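Local coordinates for predicted ATPase of the ABC class (Vibrio vulnificus, PDB 5D6A), which binds the ATP analogue AMP-PNP and probably hydrolyses ATP as an ABC-class ATPase, though the process it serves is not established, at residues A[513-518]-A[534-539]; A[119-124]-A[550-555]; A[470-475]-A[491-496]. One frame throughout, in Å; residues are numbered along the deposited sequence.

Contact 1 of 3, residues A[513-518]-A[534-539]; sequences GWVWYQ and SELLGD. Unlike the reference sequence in segment 534-539: S534 (reference Asn).
V515 and Q518 stand one helical turn apart on the helix 506-519. They meet L536 and L537, where the helix 529-536 ends. Both segments lie in the MRB1590 C-terminal family region, and the contact packs one of its helices against the end of another. The backbones stay well separated, with V515 CA and L536 CA 7.7 Å apart, so side chains alone fill the gap.

V515 and L537 cross at about a right angle and touch through one methyl each. V515 CG2 lies 3.7 Å from L537 CD2. The CB of L537 does not point straight at the other helix, and of its two branches CD2 is the one that reaches the valine. V515 has CG1 anti to the backbone N (chi1 167°), and this leaves CG2 as the branch that faces L537. The other methyl, V515 CG1, makes a looser approach of 4.4 Å to L536 CD1.

L536 and Q518 both direct their CB toward the opposite segment. Their side chains slide past each other in opposite directions. Q518 runs straight out from CG (chi2 -178°), and its OE1 comes alongside the leucine, 4.0 Å from L536 CD2. This is van der Waals contact between an amide oxygen and a methyl.

L537 is the first residue to leave helical geometry, and G538 follows as the centre of an inverse gamma turn. M545 of the following loop touches both V515 and Q518, and V559 of the helix 556-564 also packs on V515. W516 meets F490 edge-to-face and rests on the helix 556-564.

Contact 2 of 3, residues A[119-124]-A[550-555]; sequences SLHGQT and DLAKPR
A type II' beta turn from H121 to T124 belongs to the loop between strands 116-117 and 124-125, and H121 and S119 set that loop against D550 and A552. A loop of the N-terminal family region here meets a loop of the MRB1590 C-terminal region, far away along the chain. G122 takes the second position of the turn with positive phi. H121 O closes it by accepting two bonds. T124 N gives one at 3.2 Å. T124 OG1 gives the other at 2.9 Å, in the carbonyl plane, with a C=O...O angle of 149°.

The facing run 550-555 has no regular helix or strand, and the two segments touch lightly. S119 OG sits 4.1 Å from D550 CB, and H121 NE2 is 4.4 Å from A552 CB, which meets the imidazole ring obliquely. With OG anti to the backbone N (chi1 -171°), the S119 hydroxyl lies on the D550 side and also meets D507.

The polar ends are held by other partners. D507 OD2 takes a hydrogen bond from S119 OG and a weak one from H121 NE2, so one carboxylate oxygen serves both. The D550 carboxylate leads away from S119. It forms salt bridges to R72 and R143, which probably favours its charged form.

D507 belongs to the helix 506-519, and D550 and A552 pack on it as well. The run 550-555 then leads into the helix 556-564.

Contact 3 of 3, residues A[470-475]-A[491-496]; sequences MNILTD and GKEFTD
I472 and E493 form the close-packed part of this surface contact, where the helix 468-475 meets the start of the strand 493-496. That strand is an outer one of a three-stranded antiparallel sheet. I472 CG2 lies 3.6 Å from E493 CG, and the two side chains cross at about a right angle. I472 has CG2 anti to the backbone N, and that methyl meets the glutamate. E493 has CG anti to its carbonyl carbon (chi1 -54°), which brings CG to the isoleucine methyl; the bend at chi2 turns only the carboxylate.

G491 comes next to the helix backbone. Its CA is 3.9 Å from I472 O, and its positive phi is one that favours glycine. A water spans the remaining gap. It donates to I472 O at 2.9 Å and accepts from K492 N at 2.7 Å.

The outer side is looser and faces solvent. The aliphatic part of K492 lies by the last turn of the helix, with CD the atom that comes up to D475 O. The charged ends do not meet: K492 NZ and D475 OD2 stay 6.9 Å apart. F490 of the strand 487-490 and K568 touch I472 from beyond the two segments.

The contact thus relies on aliphatic groups, even those of charged residues, and on one bridging water. Any attraction between D475 and K492 is probably weak and screened by solvent.

In the fold
Contact 2 opens first, at 119-124 in the N-terminal family region. The chain then passes through the P-loop region that holds the AMP-PNP pocket before the other two contacts begin. Contact 3 opens on the helix 468-475 and closes on the strand 493-496, spanning a pair of antiparallel strands. Contact 1 follows in series, from the helix 506-519 to the end of the helix 529-536. Contact 2 closes last, at 550-555, so both others nest inside its long loop. Contact 1 lies between them: Y517 meets L473 of contact 3, and W514 meets L551 of contact 2. Contacts 2 and 3 do not touch; their centres are about 24 Å apart.

Contact 1 of 3, residues A[513-518]-A[534-539]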
# COMPACT_ATOMS: atom_id res chain seq x y z
N GLY A 513 2.20 -10.00 -16.07
CA GLY A 513 2.66 -9.11 -17.11
C GLY A 513 3.04 -9.86 -18.38
O GLY A 513 2.80 -9.38 -19.49
N TRP A 514 3.64 -11.04 -18.22
CA TRP A 514 4.03 -11.83 -19.39
C TRP A 514 2.85 -12.55 -20.06
O TRP A 514 2.96 -13.01 -21.19
CB TRP A 514 5.20 -12.76 -19.07
CG TRP A 514 6.45 -11.96 -18.88
CD1 TRP A 514 7.06 -11.64 -17.70
CD2 TRP A 514 7.20 -11.30 -19.91
NE1 TRP A 514 8.16 -10.86 -17.93
CE2 TRP A 514 8.28 -10.64 -19.28
CE3 TRP A 514 7.09 -11.23 -21.30
CZ2 TRP A 514 9.23 -9.91 -20.00
CZ3 TRP A 514 8.03 -10.50 -22.02
CH2 TRP A 514 9.09 -9.85 -21.36
N VAL A 515 1.72 -12.63 -19.36
CA VAL A 515 0.50 -13.19 -19.95
C VAL A 515 -0.07 -12.10 -20.85
O VAL A 515 -0.50 -12.36 -21.96
CB VAL A 515 -0.53 -13.61 -18.90
CG1 VAL A 515 -1.88 -13.90 -19.54
CG2 VAL A 515 -0.03 -14.83 -18.13
N TRP A 516 -0.06 -10.87 -20.33
CA TRP A 516 -0.52 -9.70 -21.08
C TRP A 516 0.27 -9.60 -22.38
O TRP A 516 -0.30 -9.37 -23.45
CB TRP A 516 -0.29 -8.43 -20.25
CG TRP A 516 -1.19 -8.28 -19.05
CD1 TRP A 516 -1.95 -9.25 -18.45
CD2 TRP A 516 -1.30 -7.13 -18.22
NE1 TRP A 516 -2.59 -8.74 -17.35
CE2 TRP A 516 -2.20 -7.44 -17.18
CE3 TRP A 516 -0.75 -5.85 -18.27
CZ2 TRP A 516 -2.56 -6.53 -16.20
CZ3 TRP A 516 -1.11 -4.93 -17.29
CH2 TRP A 516 -2.01 -5.28 -16.27
N TYR A 517 1.58 -9.81 -22.28
CA TYR A 517 2.48 -9.77 -23.43
C TYR A 517 2.01 -10.74 -24.51
O TYR A 517 2.13 -10.44 -25.70
CB TYR A 517 3.91 -10.09 -23.00
CG TYR A 517 4.93 -10.06 -24.12
CD1 TYR A 517 5.51 -8.87 -24.54
CD2 TYR A 517 5.32 -11.24 -24.76
CE1 TYR A 517 6.44 -8.83 -25.56
CE2 TYR A 517 6.26 -11.22 -25.79
CZ TYR A 517 6.81 -10.01 -26.19
OH TYR A 517 7.73 -9.99 -27.21
N GLN A 518 1.49 -11.89 -24.09
CA GLN A 518 1.01 -12.90 -25.04
C GLN A 518 -0.34 -12.50 -25.64
O GLN A 518 -0.59 -12.76 -26.81
CB GLN A 518 0.92 -14.27 -24.38
CG GLN A 518 2.27 -14.84 -23.98
CD GLN A 518 2.18 -16.22 -23.38
OE1 GLN A 518 1.15 -16.89 -23.48
NE2 GLN A 518 3.26 -16.67 -22.77
N SER A 534 -7.01 -18.66 -19.40
CA SER A 534 -6.98 -20.00 -18.81
C SER A 534 -6.28 -20.99 -19.75
O SER A 534 -5.51 -21.84 -19.31
CB SER A 534 -8.40 -20.47 -18.50
OG SER A 534 -8.39 -21.74 -17.88
N GLU A 535 -6.57 -20.87 -21.04
CA GLU A 535 -5.97 -21.74 -22.06
C GLU A 535 -4.48 -21.44 -22.28
O GLU A 535 -3.72 -22.35 -22.61
CB GLU A 535 -6.74 -21.63 -23.38
CG GLU A 535 -8.15 -22.19 -23.30
CD GLU A 535 -8.97 -21.95 -24.56
OE1 GLU A 535 -8.52 -21.20 -25.44
OE2 GLU A 535 -10.08 -22.52 -24.65
N LEU A 536 -4.08 -20.19 -22.09
CA LEU A 536 -2.67 -19.81 -22.24
C LEU A 536 -1.83 -20.40 -21.12
O LEU A 536 -0.66 -20.74 -21.32
CB LEU A 536 -2.51 -18.28 -22.25
CG LEU A 536 -3.17 -17.52 -23.41
CD1 LEU A 536 -3.08 -16.02 -23.17
CD2 LEU A 536 -2.55 -17.90 -24.74
N LEU A 537 -2.44 -20.52 -19.94
CA LEU A 537 -1.77 -21.08 -18.76
C LEU A 537 -2.12 -22.57 -18.61
O LEU A 537 -2.25 -23.08 -17.50
CB LEU A 537 -2.21 -20.31 -17.51
CG LEU A 537 -1.96 -18.80 -17.51
CD1 LEU A 537 -2.69 -18.14 -16.34
CD2 LEU A 537 -0.47 -18.48 -17.47
N GLY A 538 -2.23 -23.27 -19.74
CA GLY A 538 -2.60 -24.68 -19.75
C GLY A 538 -1.46 -25.66 -19.50
O GLY A 538 -1.02 -26.35 -20.42
N ASP A 539 -0.98 -25.70 -18.26
CA ASP A 539 0.08 -26.62 -17.83
C ASP A 539 1.46 -26.29 -18.42
O ASP A 539 2.47 -26.34 -17.72
CB ASP A 539 -0.32 -28.08 -18.10
CG ASP A 539 0.47 -29.07 -17.25
OD1 ASP A 539 1.61 -28.77 -16.85
OD2 ASP A 539 -0.07 -30.17 -16.99

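Contact 2 of 3, residues A[119-124]-A[550-555]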
# COMPACT_ATOMS: atom_id res chain seq x y z
N SER A 119 14.84 -17.79 -6.70
CA SER A 119 13.58 -17.23 -6.23
C SER A 119 12.74 -18.21 -5.39
O SER A 119 12.24 -19.21 -5.91
CB SER A 119 12.77 -16.73 -7.43
OG SER A 119 11.63 -16.00 -7.02
N LEU A 120 12.61 -17.91 -4.10
CA LEU A 120 11.80 -18.72 -3.18
C LEU A 120 10.49 -18.00 -2.93
O LEU A 120 10.38 -16.80 -3.18
CB LEU A 120 12.53 -18.94 -1.85
CG LEU A 120 13.85 -19.72 -1.93
CD1 LEU A 120 14.50 -19.78 -0.56
CD2 LEU A 120 13.62 -21.11 -2.50
N HIS A 121 9.50 -18.73 -2.41
CA HIS A 121 8.17 -18.16 -2.21
C HIS A 121 7.66 -18.24 -0.77
O HIS A 121 6.47 -18.45 -0.53
CB HIS A 121 7.20 -18.85 -3.16
CG HIS A 121 7.71 -18.92 -4.56
ND1 HIS A 121 8.45 -19.99 -5.02
CD2 HIS A 121 7.66 -18.03 -5.58
CE1 HIS A 121 8.80 -19.77 -6.28
NE2 HIS A 121 8.33 -18.59 -6.64
N GLY A 122 8.57 -18.06 0.18
CA GLY A 122 8.23 -18.05 1.60
C GLY A 122 7.49 -19.28 2.10
O GLY A 122 7.96 -20.41 1.96
N GLN A 123 6.31 -19.04 2.67
CA GLN A 123 5.50 -20.11 3.26
C GLN A 123 4.64 -20.90 2.27
O GLN A 123 4.00 -21.87 2.66
CB GLN A 123 4.59 -19.52 4.34
CG GLN A 123 5.35 -18.81 5.44
CD GLN A 123 6.26 -19.75 6.20
OE1 GLN A 123 7.48 -19.58 6.19
NE2 GLN A 123 5.68 -20.76 6.83
N THR A 124 4.63 -20.50 1.00
CA THR A 124 3.81 -21.18 -0.00
C THR A 124 4.61 -22.04 -0.98
O THR A 124 5.83 -21.89 -1.11
CB THR A 124 2.98 -20.18 -0.83
OG1 THR A 124 3.86 -19.24 -1.46
CG2 THR A 124 1.99 -19.44 0.05
N ASP A 550 12.20 -16.08 -12.15
CA ASP A 550 11.33 -15.45 -11.16
C ASP A 550 9.90 -15.26 -11.69
O ASP A 550 9.38 -14.14 -11.76
CB ASP A 550 11.93 -14.12 -10.67
CG ASP A 550 12.35 -13.19 -11.81
OD1 ASP A 550 12.35 -13.63 -12.98
OD2 ASP A 550 12.70 -12.02 -11.53
N LEU A 551 9.28 -16.39 -12.05
CA LEU A 551 7.91 -16.42 -12.54
C LEU A 551 7.14 -17.56 -11.86
O LEU A 551 7.69 -18.65 -11.65
CB LEU A 551 7.88 -16.64 -14.06
CG LEU A 551 8.51 -15.56 -14.95
CD1 LEU A 551 8.58 -16.05 -16.39
CD2 LEU A 551 7.73 -14.26 -14.86
N ALA A 552 5.88 -17.30 -11.51
CA ALA A 552 5.01 -18.29 -10.86
C ALA A 552 3.63 -18.24 -11.51
O ALA A 552 3.10 -17.15 -11.75
CB ALA A 552 4.90 -17.99 -9.38
N LYS A 553 3.05 -19.41 -11.80
CA LYS A 553 1.74 -19.45 -12.45
C LYS A 553 0.70 -18.67 -11.66
O LYS A 553 0.43 -18.99 -10.51
CB LYS A 553 1.24 -20.89 -12.65
CG LYS A 553 -0.17 -20.92 -13.25
CD LYS A 553 -0.75 -22.31 -13.42
CE LYS A 553 -0.02 -23.10 -14.49
NZ LYS A 553 -0.71 -24.39 -14.81
N PRO A 554 0.11 -17.64 -12.29
CA PRO A 554 -0.92 -16.86 -11.65
C PRO A 554 -2.30 -17.41 -11.98
O PRO A 554 -2.45 -18.14 -12.96
CB PRO A 554 -0.76 -15.50 -12.31
CG PRO A 554 -0.35 -15.83 -13.70
CD PRO A 554 0.42 -17.12 -13.64
N ARG A 555 -3.30 -17.08 -11.16
CA ARG A 555 -4.66 -17.52 -11.43
C ARG A 555 -5.23 -16.68 -12.56
O ARG A 555 -4.95 -15.48 -12.65
CB ARG A 555 -5.54 -17.34 -10.20
CG ARG A 555 -5.11 -18.11 -8.97
CD ARG A 555 -6.18 -18.03 -7.90
NE ARG A 555 -6.42 -16.66 -7.46
CZ ARG A 555 -7.40 -16.29 -6.65
NH1 ARG A 555 -8.27 -17.19 -6.18
NH2 ARG A 555 -7.53 -15.02 -6.30

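Contact 3 of 3, residues A[470-475]-A[491-496]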
# COMPACT_ATOMS: atom_id res chain seq x y z
N MSE A 470 -0.53 -4.25 -27.37
CA MSE A 470 0.70 -4.15 -28.15
C MSE A 470 1.13 -2.71 -28.28
O MSE A 470 2.32 -2.40 -28.23
CB MSE A 470 0.46 -4.77 -29.53
CG MSE A 470 1.67 -4.72 -30.46
SE MSE A 470 3.18 -5.73 -29.70
CE MSE A 470 2.67 -7.53 -30.32
N ASN A 471 0.15 -1.82 -28.45
CA ASN A 471 0.42 -0.39 -28.58
C ASN A 471 1.10 0.18 -27.33
O ASN A 471 1.94 1.07 -27.43
CB ASN A 471 -0.87 0.37 -28.89
CG ASN A 471 -1.48 -0.03 -30.22
OD1 ASN A 471 -0.87 -0.77 -31.00
ND2 ASN A 471 -2.68 0.45 -30.49
N ILE A 472 0.71 -0.33 -26.17
CA ILE A 472 1.30 0.11 -24.91
C ILE A 472 2.76 -0.35 -24.84
O ILE A 472 3.62 0.38 -24.38
CB ILE A 472 0.50 -0.42 -23.70
CG1 ILE A 472 -0.96 0.04 -23.78
CG2 ILE A 472 1.13 0.04 -22.39
CD1 ILE A 472 -1.83 -0.50 -22.67
N LEU A 473 3.02 -1.57 -25.31
CA LEU A 473 4.39 -2.10 -25.32
C LEU A 473 5.30 -1.31 -26.26
O LEU A 473 6.43 -1.00 -25.89
CB LEU A 473 4.41 -3.58 -25.73
CG LEU A 473 3.92 -4.62 -24.72
CD1 LEU A 473 3.73 -5.96 -25.40
CD2 LEU A 473 4.88 -4.74 -23.55
N THR A 474 4.81 -1.00 -27.46
CA THR A 474 5.61 -0.24 -28.43
C THR A 474 5.95 1.15 -27.90
O THR A 474 7.11 1.58 -27.96
CB THR A 474 4.91 -0.12 -29.80
OG1 THR A 474 3.60 0.43 -29.62
CG2 THR A 474 4.79 -1.47 -30.47
N ASP A 475 4.95 1.84 -27.36
CA ASP A 475 5.17 3.17 -26.80
C ASP A 475 6.02 3.09 -25.53
O ASP A 475 6.70 4.06 -25.18
CB ASP A 475 3.83 3.85 -26.46
CG ASP A 475 3.00 4.18 -27.70
OD1 ASP A 475 3.55 4.14 -28.82
OD2 ASP A 475 1.80 4.50 -27.54
N GLY A 491 4.98 -1.41 -20.06
CA GLY A 491 5.33 -0.28 -20.91
C GLY A 491 5.57 0.91 -20.00
O GLY A 491 6.39 0.85 -19.09
N LYS A 492 4.85 2.00 -20.24
CA LYS A 492 4.94 3.20 -19.42
C LYS A 492 3.83 3.20 -18.36
O LYS A 492 3.82 4.04 -17.46
CB LYS A 492 4.84 4.45 -20.31
CG LYS A 492 6.03 4.63 -21.24
CD LYS A 492 5.78 5.54 -22.44
CE LYS A 492 5.43 6.98 -22.10
NZ LYS A 492 4.06 7.15 -21.54
N GLU A 493 2.92 2.22 -18.45
CA GLU A 493 1.77 2.13 -17.55
C GLU A 493 2.03 1.34 -16.27
O GLU A 493 2.59 0.24 -16.31
CB GLU A 493 0.59 1.49 -18.29
CG GLU A 493 0.24 2.19 -19.60
CD GLU A 493 -0.13 3.65 -19.40
OE1 GLU A 493 -0.86 3.95 -18.44
OE2 GLU A 493 0.30 4.48 -20.23
N PHE A 494 1.60 1.90 -15.14
CA PHE A 494 1.74 1.26 -13.84
C PHE A 494 0.37 0.88 -13.30
O PHE A 494 -0.53 1.71 -13.24
CB PHE A 494 2.42 2.20 -12.85
CG PHE A 494 3.87 2.45 -13.15
CD1 PHE A 494 4.85 1.64 -12.60
CD2 PHE A 494 4.25 3.49 -13.99
CE1 PHE A 494 6.19 1.86 -12.87
CE2 PHE A 494 5.59 3.72 -14.26
CZ PHE A 494 6.56 2.90 -13.70
N THR A 495 0.23 -0.39 -12.91
CA THR A 495 -1.03 -0.90 -12.38
C THR A 495 -0.92 -1.15 -10.89
O THR A 495 -0.04 -1.88 -10.45
CB THR A 495 -1.43 -2.21 -13.07
OG1 THR A 495 -1.52 -2.01 -14.49
CG2 THR A 495 -2.77 -2.71 -12.55
N ASP A 496 -1.82 -0.55 -10.13
CA ASP A 496 -1.84 -0.72 -8.68
C ASP A 496 -2.58 -2.01 -8.33
O ASP A 496 -3.77 -2.17 -8.65
CB ASP A 496 -2.51 0.50 -8.04
CG ASP A 496 -2.46 0.46 -6.53
OD1 ASP A 496 -2.01 -0.55 -5.97
OD2 ASP A 496 -2.87 1.46 -5.91
O HOH W 1 3.52 2.61 -22.55